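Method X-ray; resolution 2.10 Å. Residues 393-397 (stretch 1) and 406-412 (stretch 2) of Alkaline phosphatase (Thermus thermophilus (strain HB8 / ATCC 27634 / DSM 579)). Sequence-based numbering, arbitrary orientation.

Stretch 1 393-397: VYWPE
Stretch 2 (406-412) ANTMAWA

An extended, irregular segment (393-397) packs against one side of a helix (406-412) through a single backbone-to-side-chain hydrogen bond and a proline laid over the face of a tryptophan, a small contact that buries 265 Å² summed over both sides. V393, Y394 and W395 have extended backbones, with phi/psi of -106/118, -110/149 and -136/136°. The peptide bond between W395 and P396 is cis; P396 then adopts -72/-22° with a C-gamma endo ring, and E397 is almost fully extended at -171/-175°. Stretch 2 is regularly helical, with phi from -56 to -68° and psi from -29 to -44°. Its turns are closed by bonds from A410 N to A406 O (2.9 Å), W411 N to N407 O (3.1 Å) and A412 N to T408 O (2.7 Å).

The register is set by W395 and T408, whose CA atoms lie 5.2 Å apart. T408 and W411, one helical turn apart, point their CA-to-CB bonds toward stretch 1 and supply nearly all of the helix's share of the contact, whereas M409 points away. T408 has chi1 at -60° (m), and its OG1 accepts a hydrogen bond from W395 N at 3.1 Å with a nearly straight N-H...O angle of 164°. This satisfies an amide in a segment without regular secondary structure. The same hydroxyl sits 3.5 Å from Y394 CA, while the Y394 side chain (chi1 -54°, m; chi2 -48°) approaches through CB, 3.7 Å from T408 OG1. The carbonyl of W395 also faces the helix: its O lies 3.5 Å from T408 CA, with an angle of 147° at the hydrogen, as expected of a CA-H...O contact, and 3.9 Å from W411 CB.

W395, with chi1 -163° (t) and chi2 83°, has the largest covered area, 75 Å². Its CB lies 4.1 Å from T408 CG2, and its CE3 is likewise 4.1 Å from W411 CB, so its indole makes apolar contact with the helix without stacking on the other indole.

The cis bond is followed by the tightest carbon packing. P396 CD stands 3.5 Å from the centroid of the W411 five-membered ring, only 13° off the ring normal, and 3.4 Å from W411 CD1. This is a CH-pi contact, in which the C-H bonds of the proline methylene meet the electron-rich indole face. W411 adopts chi1 -85° (m) and chi2 103°, while its NE1 is hydrogen-bonded elsewhere in the structure.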

# COMPACT_ATOMS: atom_id res chain seq x y z
N VAL A 393 10.69 3.79 -28.62
CA VAL A 393 9.34 3.28 -28.80
C VAL A 393 9.04 2.35 -27.63
O VAL A 393 9.71 1.32 -27.45
CB VAL A 393 9.18 2.55 -30.13
CG1 VAL A 393 7.82 1.93 -30.17
CG2 VAL A 393 9.38 3.53 -31.29
N TYR A 394 8.03 2.72 -26.83
CA TYR A 394 7.79 2.12 -25.53
C TYR A 394 6.54 1.27 -25.60
O TYR A 394 5.61 1.55 -26.36
CB TYR A 394 7.68 3.21 -24.47
CG TYR A 394 8.88 4.13 -24.46
CD1 TYR A 394 10.16 3.60 -24.47
CD2 TYR A 394 8.74 5.50 -24.44
CE1 TYR A 394 11.27 4.42 -24.47
CE2 TYR A 394 9.85 6.34 -24.43
CZ TYR A 394 11.12 5.78 -24.45
OH TYR A 394 12.24 6.57 -24.44
N TRP A 395 6.52 0.20 -24.81
CA TRP A 395 5.36 -0.68 -24.76
C TRP A 395 5.02 -1.06 -23.33
O TRP A 395 5.91 -1.41 -22.54
CB TRP A 395 5.63 -1.96 -25.57
CG TRP A 395 4.38 -2.67 -25.89
CD1 TRP A 395 3.52 -2.41 -26.91
CD2 TRP A 395 3.81 -3.77 -25.16
NE1 TRP A 395 2.45 -3.27 -26.87
CE2 TRP A 395 2.61 -4.12 -25.80
CE3 TRP A 395 4.20 -4.48 -24.03
CZ2 TRP A 395 1.80 -5.16 -25.35
CZ3 TRP A 395 3.41 -5.52 -23.59
CH2 TRP A 395 2.23 -5.85 -24.25
N PRO A 396 3.73 -1.02 -22.97
CA PRO A 396 2.60 -0.63 -23.81
C PRO A 396 2.53 0.86 -24.09
O PRO A 396 1.89 1.28 -25.05
CB PRO A 396 1.38 -1.07 -22.98
CG PRO A 396 1.88 -1.15 -21.60
CD PRO A 396 3.27 -1.64 -21.71
N GLU A 397 3.16 1.66 -23.25
CA GLU A 397 3.14 3.10 -23.42
C GLU A 397 4.14 3.70 -22.43
O GLU A 397 4.89 2.98 -21.77
CB GLU A 397 1.73 3.67 -23.24
CG GLU A 397 1.02 3.32 -21.94
CD GLU A 397 1.49 4.18 -20.81
OE1 GLU A 397 1.33 5.44 -20.89
OE2 GLU A 397 2.05 3.62 -19.87
N ALA A 406 13.23 1.09 -18.99
CA ALA A 406 13.11 0.04 -17.98
C ALA A 406 11.70 -0.51 -17.88
O ALA A 406 11.52 -1.72 -17.70
CB ALA A 406 13.55 0.56 -16.61
N ASN A 407 10.67 0.35 -17.96
CA ASN A 407 9.32 -0.16 -17.79
C ASN A 407 8.91 -1.06 -18.96
O ASN A 407 8.13 -2.00 -18.77
CB ASN A 407 8.28 0.97 -17.64
CG ASN A 407 8.39 1.75 -16.29
OD1 ASN A 407 7.61 2.68 -16.08
ND2 ASN A 407 9.32 1.38 -15.42
N THR A 408 9.38 -0.77 -20.17
CA THR A 408 9.14 -1.71 -21.27
C THR A 408 9.86 -3.02 -20.99
O THR A 408 9.32 -4.11 -21.25
CB THR A 408 9.61 -1.11 -22.60
OG1 THR A 408 8.88 0.10 -22.87
CG2 THR A 408 9.34 -2.10 -23.75
N MET A 409 11.06 -2.95 -20.42
CA MET A 409 11.75 -4.17 -20.01
C MET A 409 10.89 -4.99 -19.05
O MET A 409 10.79 -6.21 -19.18
CB MET A 409 13.10 -3.80 -19.38
CG MET A 409 14.08 -3.22 -20.41
SD MET A 409 15.60 -2.55 -19.73
CE MET A 409 16.52 -4.06 -19.36
N ALA A 410 10.24 -4.32 -18.10
CA ALA A 410 9.45 -5.06 -17.13
C ALA A 410 8.28 -5.76 -17.80
O ALA A 410 8.03 -6.95 -17.56
CB ALA A 410 8.96 -4.13 -16.02
N TRP A 411 7.60 -5.05 -18.70
CA TRP A 411 6.50 -5.64 -19.44
C TRP A 411 6.98 -6.72 -20.39
O TRP A 411 6.25 -7.68 -20.65
CB TRP A 411 5.74 -4.56 -20.20
CG TRP A 411 4.70 -3.88 -19.38
CD1 TRP A 411 4.78 -2.64 -18.81
CD2 TRP A 411 3.41 -4.39 -19.06
NE1 TRP A 411 3.61 -2.36 -18.15
CE2 TRP A 411 2.76 -3.42 -18.28
CE3 TRP A 411 2.73 -5.59 -19.34
CZ2 TRP A 411 1.47 -3.61 -17.79
CZ3 TRP A 411 1.47 -5.77 -18.86
CH2 TRP A 411 0.85 -4.79 -18.08
N ALA A 412 8.20 -6.59 -20.90
CA ALA A 412 8.75 -7.63 -21.78
C ALA A 412 8.88 -8.96 -21.05
O ALA A 412 8.76 -10.02 -21.69
CB ALA A 412 10.09 -7.16 -22.34